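Local coordinates for uncharacterized protein (Sus scrofa, PDB 5BNF) that belongs to the ADP-ribosyl cyclase family as porcine CD38, a disulfide-rich protein with a mainly helical part and a parallel beta sheet, at residues A[1-5]-A[127-131]; A[14-19]-A[33-38]; A[153-159]-A[186-192]. One frame throughout, in Å; residues are numbered along the deposited sequence.

The three contacts sample separate parts of one chain, and none touches another. Contacts 1 and 2 are the nearer pair: their centres lie 26 Å apart and their nearest atoms about 11 Å. Contact 2 falls within the 121 residues that separate the two segments of contact 1. Contact 3 comes later in the chain, on the opposite side of the chain's centre from both. Its centre is 32 Å from that of contact 1 and 31 Å from that of contact 2. Disulfide chemistry marks the first two, through C131 and through C18 with C34. Contact 3 instead pairs two strands of the parallel sheet.

Contact 1 (A[1-5]-A[127-131]); sequences WNGKG and DRRNC
Two surface loops meet here, burying 250 Å². Segment 1-5 is irregular, with phi/psi of -92°/-20° at N2 and -86°/162° at G3. In segment 127-131, residues 128-130 have helical backbone angles and make a tight turn. The CA atoms come closest at G3 and D127, 4.6 Å apart.

Hydrogen bonds hold the turn. D127 O accepts from N130 N at 2.8 Å and from C131 N at 3.0 Å. With chi1 in p, D127 brings OD1 to 2.9 Å from N130 N, which makes an Asx motif.

Packing is centred on N130 (chi1 m), which points toward the N-terminal loop and lies beside W1 (chi1 m, chi2 103°), N2 (chi1 m) and G3. Its CG is 3.5 Å from W1 CE3, at the edge of the indole. G3 CA is 4.0 Å from D127 CB, and N2 CB is 4.0 Å from D127 OD2.

In a Cys sulfur-aromatic contact, C131 SG (chi1 p) lies 5.3 Å from the centroid of the W1 six-membered ring, obliquely. The same sulfur is in a disulfide with C51.

G3 pairs by backbone hydrogen bonding with C125. The contact joins the loop leading into helix 10-25 to the loop between helices 101-106 and 135-149.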
ATOM      1  N   TRP A   1       7.814 -11.993  19.957  1.00 20.84           N
ATOM      2  CA  TRP A   1       6.661 -11.168  19.486  1.00 30.90           C
ATOM      3  C   TRP A   1       5.576 -12.031  18.873  1.00 29.36           C
ATOM      4  O   TRP A   1       5.737 -13.240  18.731  1.00 31.57           O
ATOM      5  CB  TRP A   1       7.115 -10.124  18.453  1.00 29.87           C
ATOM      6  CG  TRP A   1       8.071  -9.108  19.003  1.00 34.60           C
ATOM      7  CD1 TRP A   1       9.420  -9.061  18.807  1.00 18.03           C
ATOM      8  CD2 TRP A   1       7.756  -8.024  19.883  1.00 21.45           C
ATOM      9  NE1 TRP A   1       9.965  -8.021  19.511  1.00 26.23           N
ATOM     10  CE2 TRP A   1       8.966  -7.364  20.181  1.00 28.57           C
ATOM     11  CE3 TRP A   1       6.570  -7.547  20.451  1.00 20.63           C
ATOM     12  CZ2 TRP A   1       9.028  -6.248  21.024  1.00 22.51           C
ATOM     13  CZ3 TRP A   1       6.630  -6.439  21.293  1.00 29.01           C
ATOM     14  CH2 TRP A   1       7.851  -5.803  21.569  1.00 19.62           C
ATOM     15  N   ASN A   2       4.475 -11.390  18.496  1.00 32.86           N
ATOM     16  CA  ASN A   2       3.337 -12.083  17.913  1.00 27.85           C
ATOM     17  C   ASN A   2       3.368 -12.147  16.397  1.00 30.47           C
ATOM     18  O   ASN A   2       2.702 -12.984  15.802  1.00 27.33           O
ATOM     19  CB  ASN A   2       2.043 -11.401  18.362  1.00 28.85           C
ATOM     20  CG  ASN A   2       1.739 -11.639  19.827  1.00 35.61           C
ATOM     21  OD1 ASN A   2       1.253 -12.701  20.204  1.00 34.02           O
ATOM     22  ND2 ASN A   2       2.030 -10.657  20.656  1.00 23.48           N
ATOM     23  N   GLY A   3       4.137 -11.263  15.773  1.00 27.50           N
ATOM     24  CA  GLY A   3       4.189 -11.247  14.325  1.00 32.83           C
ATOM     25  C   GLY A   3       5.187 -12.197  13.689  1.00 35.81           C
ATOM     26  O   GLY A   3       6.107 -12.693  14.335  1.00 29.78           O
ATOM     27  N   LYS A   4       4.984 -12.448  12.403  1.00 38.93           N
ATOM     28  CA  LYS A   4       5.852 -13.318  11.619  1.00 38.37           C
ATOM     29  C   LYS A   4       7.306 -12.864  11.681  1.00 25.94           C
ATOM     30  O   LYS A   4       7.597 -11.672  11.658  1.00 34.62           O
ATOM     31  CB  LYS A   4       5.413 -13.303  10.151  1.00 36.11           C
ATOM     32  CG  LYS A   4       4.623 -14.509   9.684  1.00 49.11           C
ATOM     33  CD  LYS A   4       4.041 -14.237   8.303  1.00 57.88           C
ATOM     34  CE  LYS A   4       3.295 -15.436   7.739  1.00 73.21           C
ATOM     35  NZ  LYS A   4       2.630 -15.108   6.440  1.00 59.32           N
ATOM     36  N   GLY A   5       8.217 -13.824  11.752  1.00 29.22           N
ATOM     37  CA  GLY A   5       9.625 -13.488  11.771  1.00 32.68           C
ATOM     38  C   GLY A   5       9.996 -13.067  10.366  1.00 30.83           C
ATOM     39  O   GLY A   5       9.219 -13.274   9.433  1.00 27.08           O
ATOM     40  N   ASP A 127       4.048  -7.176  15.426  1.00 26.23           N
ATOM     41  CA  ASP A 127       3.060  -6.795  14.418  1.00 27.19           C
ATOM     42  C   ASP A 127       2.399  -5.515  14.899  1.00 25.77           C
ATOM     43  O   ASP A 127       2.734  -5.026  15.969  1.00 26.28           O
ATOM     44  CB  ASP A 127       2.023  -7.905  14.178  1.00 30.06           C
ATOM     45  CG  ASP A 127       1.175  -8.205  15.404  1.00 36.59           C
ATOM     46  OD1 ASP A 127       1.182  -7.415  16.366  1.00 46.67           O
ATOM     47  OD2 ASP A 127       0.481  -9.240  15.392  1.00 46.74           O
ATOM     48  N   ARG A 128       1.466  -4.972  14.126  1.00 25.38           N
ATOM     49  CA  ARG A 128       0.838  -3.708  14.489  1.00 23.28           C
ATOM     50  C   ARG A 128       0.273  -3.652  15.910  1.00 23.86           C
ATOM     51  O   ARG A 128       0.357  -2.618  16.561  1.00 25.44           O
ATOM     52  CB  ARG A 128      -0.246  -3.332  13.469  1.00 20.48           C
ATOM     53  CG  ARG A 128      -0.719  -1.888  13.605  1.00 49.86           C
ATOM     54  CD  ARG A 128      -1.351  -1.322  12.328  1.00 65.05           C
ATOM     55  NE  ARG A 128      -2.712  -1.795  12.083  1.00 80.50           N
ATOM     56  CZ  ARG A 128      -3.018  -2.894  11.402  1.00 92.65           C
ATOM     57  NH1 ARG A 128      -2.057  -3.653  10.887  1.00 98.39           N
ATOM     58  NH2 ARG A 128      -4.289  -3.232  11.229  1.00 87.82           N
ATOM     59  N   ARG A 129      -0.294  -4.759  16.385  1.00 24.28           N
ATOM     60  CA  ARG A 129      -0.860  -4.817  17.723  1.00 30.16           C
ATOM     61  C   ARG A 129       0.202  -4.931  18.806  1.00 39.85           C
ATOM     62  O   ARG A 129      -0.062  -4.615  19.967  1.00 45.80           O
ATOM     63  CB  ARG A 129      -1.849  -5.971  17.832  1.00 22.24           C
ATOM     64  CG  ARG A 129      -3.101  -5.730  17.021  1.00 18.39           C
ATOM     65  CD  ARG A 129      -3.964  -6.970  16.938  1.00 27.59           C
ATOM     66  NE  ARG A 129      -4.469  -7.370  18.244  1.00 35.19           N
ATOM     67  CZ  ARG A 129      -5.291  -8.394  18.430  1.00 31.31           C
ATOM     68  NH1 ARG A 129      -5.683  -9.112  17.392  1.00 21.37           N
ATOM     69  NH2 ARG A 129      -5.727  -8.689  19.645  1.00 29.69           N
ATOM     70  N   ASN A 130       1.392  -5.398  18.435  1.00 28.50           N
ATOM     71  CA  ASN A 130       2.490  -5.477  19.396  1.00 28.46           C
ATOM     72  C   ASN A 130       3.010  -4.058  19.564  1.00 28.61           C
ATOM     73  O   ASN A 130       3.288  -3.611  20.668  1.00 29.43           O
ATOM     74  CB  ASN A 130       3.628  -6.365  18.894  1.00 20.68           C
ATOM     75  CG  ASN A 130       3.363  -7.836  19.111  1.00 29.30           C
ATOM     76  OD1 ASN A 130       2.785  -8.232  20.123  1.00 20.70           O
ATOM     77  ND2 ASN A 130       3.813  -8.665  18.167  1.00 19.53           N
ATOM     78  N   CYS A 131       3.147  -3.358  18.445  1.00 21.89           N
ATOM     79  CA  CYS A 131       3.603  -1.980  18.441  1.00 28.95           C
ATOM     80  C   CYS A 131       3.399  -1.428  17.036  1.00 30.11           C
ATOM     81  O   CYS A 131       3.864  -1.999  16.045  1.00 31.24           O
ATOM     82  CB  CYS A 131       5.077  -1.862  18.902  1.00 38.95           C
ATOM     83  SG  CYS A 131       6.402  -2.610  17.896  1.00 53.31           S
TER

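Contact 2 (A[14-19]-A[33-38]); sequences ILRRCY and DCQKIK
Segment 14-19 is helix throughout; segment 33-38 is helical from C34. The axes of these short segments approach to 9.1 Å, with 138° between their N-to-C directions. C18 faces C34 (CA atoms 5.7 Å apart) and L15 faces K38 (6.0 Å).

C18 takes chi1 t and C34 chi1 m, so their SG atoms bond at 2.0 Å with chi3 of -87°. Y19 (chi1 m) lays one ring face over C34, whose CB (CH-pi) and SG (sulfur-aromatic) are 3.4 and 3.7 Å from the ring centroid.

L15, with an off-rotamer chi1 of -131°, reaches the other helix: CD2 is 3.9 Å from C34 CB, CG 3.4 Å from K38 CD. K38 is extended, all chi t. I14 CD1 meets K38 CG at 4.0 Å.

D33 is at the N-cap position; its OD2, less certainly placed, accepts from K36 N at 2.9 Å.

No hydrogen bond crosses. The C18-C34 disulfide ties helix 10-25 covalently to helix 34-45, so their relative position does not rest on side-chain packing alone.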
ATOM      1  N   ILE A  14      14.455  -9.490  -2.183  1.00 44.51           N
ATOM      2  CA  ILE A  14      14.193  -8.137  -2.659  1.00 44.94           C
ATOM      3  C   ILE A  14      15.157  -7.723  -3.757  1.00 52.65           C
ATOM      4  O   ILE A  14      14.818  -6.889  -4.597  1.00 59.86           O
ATOM      5  CB  ILE A  14      14.249  -7.085  -1.522  1.00 32.58           C
ATOM      6  CG1 ILE A  14      15.645  -7.038  -0.906  1.00 46.09           C
ATOM      7  CG2 ILE A  14      13.204  -7.410  -0.463  1.00 41.03           C
ATOM      8  CD1 ILE A  14      15.805  -5.936   0.138  1.00 31.48           C
ATOM      9  N   LEU A  15      16.357  -8.299  -3.758  1.00 51.93           N
ATOM     10  CA  LEU A  15      17.329  -7.963  -4.791  1.00 52.02           C
ATOM     11  C   LEU A  15      16.803  -8.498  -6.116  1.00 44.33           C
ATOM     12  O   LEU A  15      16.757  -7.778  -7.107  1.00 44.63           O
ATOM     13  CB  LEU A  15      18.697  -8.590  -4.501  1.00 51.41           C
ATOM     14  CG  LEU A  15      19.918  -7.660  -4.582  1.00 57.77           C
ATOM     15  CD1 LEU A  15      21.098  -8.459  -5.111  1.00 44.19           C
ATOM     16  CD2 LEU A  15      19.649  -6.463  -5.499  1.00 58.03           C
ATOM     17  N   ARG A  16      16.405  -9.766  -6.120  1.00 37.36           N
ATOM     18  CA  ARG A  16      15.867 -10.394  -7.318  1.00 48.06           C
ATOM     19  C   ARG A  16      14.666  -9.618  -7.835  1.00 50.68           C
ATOM     20  O   ARG A  16      14.667  -9.116  -8.960  1.00 49.29           O
ATOM     21  CB  ARG A  16      15.426 -11.826  -7.016  1.00 49.68           C
ATOM     22  CG  ARG A  16      14.566 -12.420  -8.115  1.00 63.51           C
ATOM     23  CD  ARG A  16      13.499 -13.345  -7.553  1.00 92.18           C
ATOM     24  NE  ARG A  16      13.760 -14.750  -7.848  1.00106.79           N
ATOM     25  CZ  ARG A  16      13.878 -15.696  -6.922  1.00111.69           C
ATOM     26  NH1 ARG A  16      13.761 -15.385  -5.638  1.00107.69           N
ATOM     27  NH2 ARG A  16      14.102 -16.955  -7.281  1.00107.79           N
ATOM     28  N   ARG A  17      13.638  -9.537  -6.995  1.00 48.95           N
ATOM     29  CA  ARG A  17      12.408  -8.844  -7.340  1.00 46.07           C
ATOM     30  C   ARG A  17      12.674  -7.494  -7.974  1.00 45.32           C
ATOM     31  O   ARG A  17      12.125  -7.183  -9.029  1.00 48.57           O
ATOM     32  CB  ARG A  17      11.529  -8.663  -6.097  1.00 53.93           C
ATOM     33  CG  ARG A  17      10.926  -9.957  -5.568  1.00 51.28           C
ATOM     34  CD  ARG A  17       9.827  -9.683  -4.552  1.00 39.09           C
ATOM     35  NE  ARG A  17       9.196 -10.914  -4.089  1.00 37.17           N
ATOM     36  CZ  ARG A  17       8.206 -10.954  -3.209  1.00 39.75           C
ATOM     37  NH1 ARG A  17       7.734  -9.826  -2.698  1.00 44.06           N
ATOM     38  NH2 ARG A  17       7.697 -12.119  -2.836  1.00 42.41           N
ATOM     39  N   CYS A  18      13.520  -6.695  -7.337  1.00 35.46           N
ATOM     40  CA  CYS A  18      13.838  -5.376  -7.868  1.00 45.68           C
ATOM     41  C   CYS A  18      14.298  -5.421  -9.325  1.00 58.32           C
ATOM     42  O   CYS A  18      13.768  -4.701 -10.172  1.00 56.79           O
ATOM     43  CB  CYS A  18      14.909  -4.707  -7.014  1.00 34.75           C
ATOM     44  SG  CYS A  18      15.496  -3.121  -7.679  1.00 66.37           S
ATOM     45  N   TYR A  19      15.288  -6.254  -9.623  1.00 65.31           N
ATOM     46  CA  TYR A  19      15.767  -6.347 -10.992  1.00 66.57           C
ATOM     47  C   TYR A  19      14.645  -6.776 -11.916  1.00 60.86           C
ATOM     48  O   TYR A  19      14.355  -6.099 -12.898  1.00 61.43           O
ATOM     49  CB  TYR A  19      16.957  -7.308 -11.093  1.00 70.12           C
ATOM     50  CG  TYR A  19      18.272  -6.656 -10.714  1.00 66.62           C
ATOM     51  CD1 TYR A  19      18.677  -5.469 -11.321  1.00 65.17           C
ATOM     52  CD2 TYR A  19      19.098  -7.213  -9.742  1.00 74.54           C
ATOM     53  CE1 TYR A  19      19.873  -4.848 -10.972  1.00 82.29           C
ATOM     54  CE2 TYR A  19      20.301  -6.600  -9.384  1.00 86.52           C
ATOM     55  CZ  TYR A  19      20.680  -5.416 -10.003  1.00 89.63           C
ATOM     56  OH  TYR A  19      21.863  -4.796  -9.657  1.00 88.05           O
ATOM     57  N   ASP A  33      18.995   1.478  -9.835  1.00 83.34           N
ATOM     58  CA  ASP A  33      19.950   0.470  -9.370  1.00 81.14           C
ATOM     59  C   ASP A  33      19.412  -0.340  -8.198  1.00 75.86           C
ATOM     60  O   ASP A  33      19.178   0.189  -7.116  1.00 75.64           O
ATOM     61  CB  ASP A  33      21.265   1.128  -8.960  1.00 90.43           C
ATOM     62  CG  ASP A  33      22.196   0.167  -8.241  1.00101.28           C
ATOM     63  OD1 ASP A  33      22.424  -0.949  -8.757  1.00101.06           O
ATOM     64  OD2 ASP A  33      22.708   0.525  -7.161  1.00103.51           O
ATOM     65  N   CYS A  34      19.252  -1.637  -8.415  1.00 74.45           N
ATOM     66  CA  CYS A  34      18.714  -2.524  -7.402  1.00 76.98           C
ATOM     67  C   CYS A  34      19.545  -2.752  -6.147  1.00 76.80           C
ATOM     68  O   CYS A  34      18.997  -2.816  -5.045  1.00 74.82           O
ATOM     69  CB  CYS A  34      18.368  -3.858  -8.053  1.00 81.04           C
ATOM     70  SG  CYS A  34      16.863  -3.709  -9.058  1.00 97.90           S
ATOM     71  N   GLN A  35      20.857  -2.900  -6.299  1.00 77.08           N
ATOM     72  CA  GLN A  35      21.714  -3.112  -5.137  1.00 75.32           C
ATOM     73  C   GLN A  35      21.648  -1.898  -4.208  1.00 71.73           C
ATOM     74  O   GLN A  35      21.672  -2.039  -2.986  1.00 75.70           O
ATOM     75  CB  GLN A  35      23.158  -3.378  -5.577  1.00 74.01           C
ATOM     76  CG  GLN A  35      24.225  -3.146  -4.498  1.00 85.69           C
ATOM     77  CD  GLN A  35      24.004  -3.941  -3.218  1.00 85.30           C
ATOM     78  OE1 GLN A  35      23.754  -5.147  -3.250  1.00 93.33           O
ATOM     79  NE2 GLN A  35      24.118  -3.265  -2.080  1.00 74.65           N
ATOM     80  N   LYS A  36      21.551  -0.710  -4.792  1.00 60.89           N
ATOM     81  CA  LYS A  36      21.466   0.522  -4.019  1.00 57.38           C
ATOM     82  C   LYS A  36      20.189   0.487  -3.192  1.00 59.59           C
ATOM     83  O   LYS A  36      20.189   0.834  -2.012  1.00 54.87           O
ATOM     84  CB  LYS A  36      21.426   1.724  -4.961  1.00 56.16           C
ATOM     85  CG  LYS A  36      22.442   2.806  -4.656  1.00 54.19           C
ATOM     86  CD  LYS A  36      23.160   3.238  -5.927  1.00 64.07           C
ATOM     87  CE  LYS A  36      22.186   3.738  -6.987  1.00 74.10           C
ATOM     88  NZ  LYS A  36      22.876   4.033  -8.276  1.00 75.86           N
ATOM     89  N   ILE A  37      19.101   0.067  -3.833  1.00 60.35           N
ATOM     90  CA  ILE A  37      17.802  -0.023  -3.181  1.00 53.83           C
ATOM     91  C   ILE A  37      17.866  -1.000  -2.010  1.00 54.07           C
ATOM     92  O   ILE A  37      17.524  -0.648  -0.883  1.00 58.56           O
ATOM     93  CB  ILE A  37      16.706  -0.498  -4.173  1.00 50.73           C
ATOM     94  CG1 ILE A  37      16.533   0.517  -5.305  1.00 52.47           C
ATOM     95  CG2 ILE A  37      15.382  -0.670  -3.448  1.00 42.48           C
ATOM     96  CD1 ILE A  37      15.923   1.842  -4.878  1.00 44.89           C
ATOM     97  N   LYS A  38      18.314  -2.222  -2.287  1.00 48.60           N
ATOM     98  CA  LYS A  38      18.428  -3.266  -1.272  1.00 49.78           C
ATOM     99  C   LYS A  38      19.205  -2.792  -0.053  1.00 55.84           C
ATOM    100  O   LYS A  38      18.863  -3.127   1.084  1.00 61.25           O
ATOM    101  CB  LYS A  38      19.113  -4.494  -1.866  1.00 28.63           C
ATOM    102  CG  LYS A  38      19.679  -5.447  -0.830  1.00 40.42           C
ATOM    103  CD  LYS A  38      20.629  -6.452  -1.464  1.00 36.53           C
ATOM    104  CE  LYS A  38      21.640  -6.969  -0.452  1.00 49.10           C
ATOM    105  NZ  LYS A  38      22.665  -7.853  -1.080  1.00 45.99           N
TER

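Contact 3 (A[153-159]-A[186-192]); sequences GMVQVFL and VHTLKAW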
ATOM      1  N   GLY A 153      -5.587  12.845 -11.750  1.00 42.71           N
ATOM      2  CA  GLY A 153      -6.697  12.523 -12.631  1.00 30.86           C
ATOM      3  C   GLY A 153      -7.823  11.820 -11.902  1.00 28.99           C
ATOM      4  O   GLY A 153      -8.324  12.299 -10.885  1.00 35.64           O
ATOM      5  N   MET A 154      -8.218  10.673 -12.423  1.00 29.65           N
ATOM      6  CA  MET A 154      -9.282   9.896 -11.827  1.00 35.11           C
ATOM      7  C   MET A 154      -8.709   8.672 -11.117  1.00 43.84           C
ATOM      8  O   MET A 154      -7.917   7.926 -11.688  1.00 41.44           O
ATOM      9  CB  MET A 154     -10.273   9.472 -12.911  1.00 20.51           C
ATOM     10  CG  MET A 154     -11.420   8.636 -12.409  1.00 39.40           C
ATOM     11  SD  MET A 154     -11.069   6.889 -12.580  1.00 62.50           S
ATOM     12  CE  MET A 154     -11.673   6.613 -14.239  1.00 53.69           C
ATOM     13  N   VAL A 155      -9.102   8.487  -9.860  1.00 40.08           N
ATOM     14  CA  VAL A 155      -8.647   7.352  -9.072  1.00 36.35           C
ATOM     15  C   VAL A 155      -9.806   6.396  -8.834  1.00 31.99           C
ATOM     16  O   VAL A 155     -10.974   6.795  -8.843  1.00 24.94           O
ATOM     17  CB  VAL A 155      -8.083   7.791  -7.695  1.00 32.47           C
ATOM     18  CG1 VAL A 155      -6.896   8.688  -7.894  1.00 28.37           C
ATOM     19  CG2 VAL A 155      -9.155   8.510  -6.889  1.00 38.00           C
ATOM     20  N   GLN A 156      -9.472   5.134  -8.606  1.00 25.27           N
ATOM     21  CA  GLN A 156     -10.473   4.111  -8.372  1.00 26.59           C
ATOM     22  C   GLN A 156     -10.195   3.322  -7.103  1.00 25.07           C
ATOM     23  O   GLN A 156      -9.055   3.237  -6.641  1.00 27.40           O
ATOM     24  CB  GLN A 156     -10.505   3.129  -9.547  1.00 19.72           C
ATOM     25  CG  GLN A 156     -10.874   3.730 -10.875  1.00 34.47           C
ATOM     26  CD  GLN A 156     -10.793   2.709 -11.994  1.00 33.74           C
ATOM     27  OE1 GLN A 156      -9.736   2.481 -12.567  1.00 30.65           O
ATOM     28  NE2 GLN A 156     -11.915   2.072 -12.289  1.00 35.51           N
ATOM     29  N   VAL A 157     -11.246   2.736  -6.544  1.00 30.13           N
ATOM     30  CA  VAL A 157     -11.108   1.912  -5.358  1.00 31.62           C
ATOM     31  C   VAL A 157     -12.132   0.801  -5.454  1.00 30.29           C
ATOM     32  O   VAL A 157     -13.291   1.054  -5.782  1.00 38.36           O
ATOM     33  CB  VAL A 157     -11.333   2.723  -4.061  1.00 42.08           C
ATOM     34  CG1 VAL A 157     -12.732   3.304  -4.036  1.00 54.89           C
ATOM     35  CG2 VAL A 157     -11.092   1.832  -2.848  1.00 34.52           C
ATOM     36  N   PHE A 158     -11.699  -0.435  -5.214  1.00 29.61           N
ATOM     37  CA  PHE A 158     -12.610  -1.577  -5.264  1.00 34.58           C
ATOM     38  C   PHE A 158     -12.972  -2.011  -3.850  1.00 28.25           C
ATOM     39  O   PHE A 158     -12.103  -2.198  -3.001  1.00 38.96           O
ATOM     40  CB  PHE A 158     -11.989  -2.750  -6.040  1.00 31.37           C
ATOM     41  CG  PHE A 158     -11.811  -2.478  -7.509  1.00 32.25           C
ATOM     42  CD1 PHE A 158     -10.863  -1.570  -7.953  1.00 38.28           C
ATOM     43  CD2 PHE A 158     -12.614  -3.115  -8.448  1.00 43.04           C
ATOM     44  CE1 PHE A 158     -10.720  -1.301  -9.316  1.00 42.56           C
ATOM     45  CE2 PHE A 158     -12.476  -2.850  -9.806  1.00 38.75           C
ATOM     46  CZ  PHE A 158     -11.527  -1.943 -10.240  1.00 40.71           C
ATOM     47  N   LEU A 159     -14.267  -2.158  -3.607  1.00 29.09           N
ATOM     48  CA  LEU A 159     -14.761  -2.543  -2.301  1.00 32.78           C
ATOM     49  C   LEU A 159     -15.588  -3.811  -2.411  1.00 37.59           C
ATOM     50  O   LEU A 159     -16.067  -4.156  -3.493  1.00 40.92           O
ATOM     51  CB  LEU A 159     -15.599  -1.406  -1.720  1.00 30.62           C
ATOM     52  CG  LEU A 159     -14.888  -0.050  -1.740  1.00 23.22           C
ATOM     53  CD1 LEU A 159     -15.828   1.046  -1.267  1.00 20.68           C
ATOM     54  CD2 LEU A 159     -13.652  -0.126  -0.860  1.00 21.73           C
ATOM     55  N   VAL A 186      -6.257  15.282  -8.132  1.00 42.68           N
ATOM     56  CA  VAL A 186      -7.313  14.293  -8.314  1.00 37.29           C
ATOM     57  C   VAL A 186      -8.668  14.995  -8.315  1.00 37.72           C
ATOM     58  O   VAL A 186      -9.031  15.663  -7.347  1.00 37.48           O
ATOM     59  CB  VAL A 186      -7.288  13.232  -7.190  1.00 36.23           C
ATOM     60  CG1 VAL A 186      -8.550  12.395  -7.234  1.00 32.60           C
ATOM     61  CG2 VAL A 186      -6.075  12.334  -7.354  1.00 37.36           C
ATOM     62  N   HIS A 187      -9.414  14.838  -9.405  1.00 30.24           N
ATOM     63  CA  HIS A 187     -10.718  15.475  -9.523  1.00 33.72           C
ATOM     64  C   HIS A 187     -11.872  14.520  -9.264  1.00 32.05           C
ATOM     65  O   HIS A 187     -12.937  14.932  -8.805  1.00 43.10           O
ATOM     66  CB  HIS A 187     -10.871  16.092 -10.917  1.00 34.72           C
ATOM     67  CG  HIS A 187     -10.689  15.108 -12.030  1.00 33.41           C
ATOM     68  ND1 HIS A 187     -11.498  14.003 -12.186  1.00 41.20           N
ATOM     69  CD2 HIS A 187      -9.765  15.035 -13.017  1.00 44.13           C
ATOM     70  CE1 HIS A 187     -11.080  13.291 -13.217  1.00 46.94           C
ATOM     71  NE2 HIS A 187     -10.029  13.897 -13.739  1.00 40.66           N
ATOM     72  N   THR A 188     -11.670  13.245  -9.555  1.00 33.31           N
ATOM     73  CA  THR A 188     -12.735  12.272  -9.364  1.00 30.78           C
ATOM     74  C   THR A 188     -12.238  10.988  -8.746  1.00 29.72           C
ATOM     75  O   THR A 188     -11.127  10.544  -9.019  1.00 40.65           O
ATOM     76  CB  THR A 188     -13.408  11.895 -10.719  1.00 33.43           C
ATOM     77  OG1 THR A 188     -14.009  13.058 -11.299  1.00 51.39           O
ATOM     78  CG2 THR A 188     -14.474  10.827 -10.518  1.00 16.85           C
ATOM     79  N   LEU A 189     -13.074  10.399  -7.904  1.00 34.09           N
ATOM     80  CA  LEU A 189     -12.766   9.116  -7.299  1.00 33.41           C
ATOM     81  C   LEU A 189     -13.967   8.243  -7.597  1.00 36.00           C
ATOM     82  O   LEU A 189     -15.097   8.607  -7.290  1.00 36.11           O
ATOM     83  CB  LEU A 189     -12.573   9.228  -5.790  1.00 28.27           C
ATOM     84  CG  LEU A 189     -12.257   7.883  -5.122  1.00 29.44           C
ATOM     85  CD1 LEU A 189     -11.496   8.126  -3.838  1.00 44.58           C
ATOM     86  CD2 LEU A 189     -13.534   7.104  -4.851  1.00 35.33           C
ATOM     87  N   LYS A 190     -13.727   7.102  -8.219  1.00 34.20           N
ATOM     88  CA  LYS A 190     -14.812   6.198  -8.549  1.00 34.02           C
ATOM     89  C   LYS A 190     -14.701   4.954  -7.695  1.00 29.32           C
ATOM     90  O   LYS A 190     -13.624   4.378  -7.561  1.00 32.51           O
ATOM     91  CB  LYS A 190     -14.758   5.831 -10.035  1.00 33.68           C
ATOM     92  CG  LYS A 190     -15.087   6.998 -10.953  1.00 38.90           C
ATOM     93  CD  LYS A 190     -14.493   6.829 -12.341  1.00 47.72           C
ATOM     94  CE  LYS A 190     -14.765   5.448 -12.920  1.00 60.67           C
ATOM     95  NZ  LYS A 190     -16.212   5.114 -12.957  1.00 63.34           N
ATOM     96  N   ALA A 191     -15.813   4.544  -7.104  1.00 24.65           N
ATOM     97  CA  ALA A 191     -15.799   3.355  -6.271  1.00 29.82           C
ATOM     98  C   ALA A 191     -16.607   2.256  -6.931  1.00 33.86           C
ATOM     99  O   ALA A 191     -17.655   2.521  -7.511  1.00 35.44           O
ATOM    100  CB  ALA A 191     -16.370   3.672  -4.890  1.00 27.30           C
ATOM    101  N   TRP A 192     -16.103   1.029  -6.860  1.00 42.87           N
ATOM    102  CA  TRP A 192     -16.794  -0.124  -7.427  1.00 36.05           C
ATOM    103  C   TRP A 192     -17.075  -1.098  -6.291  1.00 36.00           C
ATOM    104  O   TRP A 192     -16.151  -1.550  -5.610  1.00 37.81           O
ATOM    105  CB  TRP A 192     -15.935  -0.845  -8.485  1.00 42.32           C
ATOM    106  CG  TRP A 192     -15.482  -0.001  -9.650  1.00 33.40           C
ATOM    107  CD1 TRP A 192     -14.281   0.637  -9.783  1.00 35.61           C
ATOM    108  CD2 TRP A 192     -16.235   0.314 -10.828  1.00 20.84           C
ATOM    109  NE1 TRP A 192     -14.239   1.331 -10.972  1.00 25.19           N
ATOM    110  CE2 TRP A 192     -15.426   1.150 -11.631  1.00 33.65           C
ATOM    111  CE3 TRP A 192     -17.514  -0.026 -11.283  1.00 41.67           C
ATOM    112  CZ2 TRP A 192     -15.856   1.649 -12.864  1.00 45.23           C
ATOM    113  CZ3 TRP A 192     -17.941   0.470 -12.509  1.00 31.92           C
ATOM    114  CH2 TRP A 192     -17.113   1.298 -13.284  1.00 44.61           C
TER
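Strands 153-159 and 186-192 run parallel, the axes of these short segments 4.7 Å apart and at 21°. Six backbone hydrogen bonds join them. G153 O accepts from H187 N at 3.1 Å. T188 O accepts from V155 N at 3.0 Å, and V155 O from K190 N at 2.8 Å. K190 O takes V157 N at 3.1 Å, V157 O takes W192 N at 3.0 Å, and W192 O takes L159 N at 2.8 Å. Each of these six carbonyls also meets a CA-H group: V155 O lies 3.3 Å from L189 CA, and K190 O 3.3 Å from Q156 CA.

G153 pairs with V186 but M154 with T188, so the register slips by one at H187, a beta bulge. H187 ND1 and T188 OG1 share a 2.8 Å hydrogen bond in which either could be the donor.

V155, V157, V186, L189 and A191 pack on one face; V155 CG2 reaches L189 CG at 3.6 Å. The other face carries M154, Q156, T188, K190, F158 and W192. There F158 stacks offset on the W192 five-membered ring, centroids 4.8 Å apart.

M154 N is hydrogen-bonded to D72 OD1. The backbones of Q156 and F158 hydrogen-bond to T74, F76 and S78, while strand 223-229 borders 186-194. The two strands are the inner pair of the sheet, connected through helix 172-180 in a beta-alpha-beta unit.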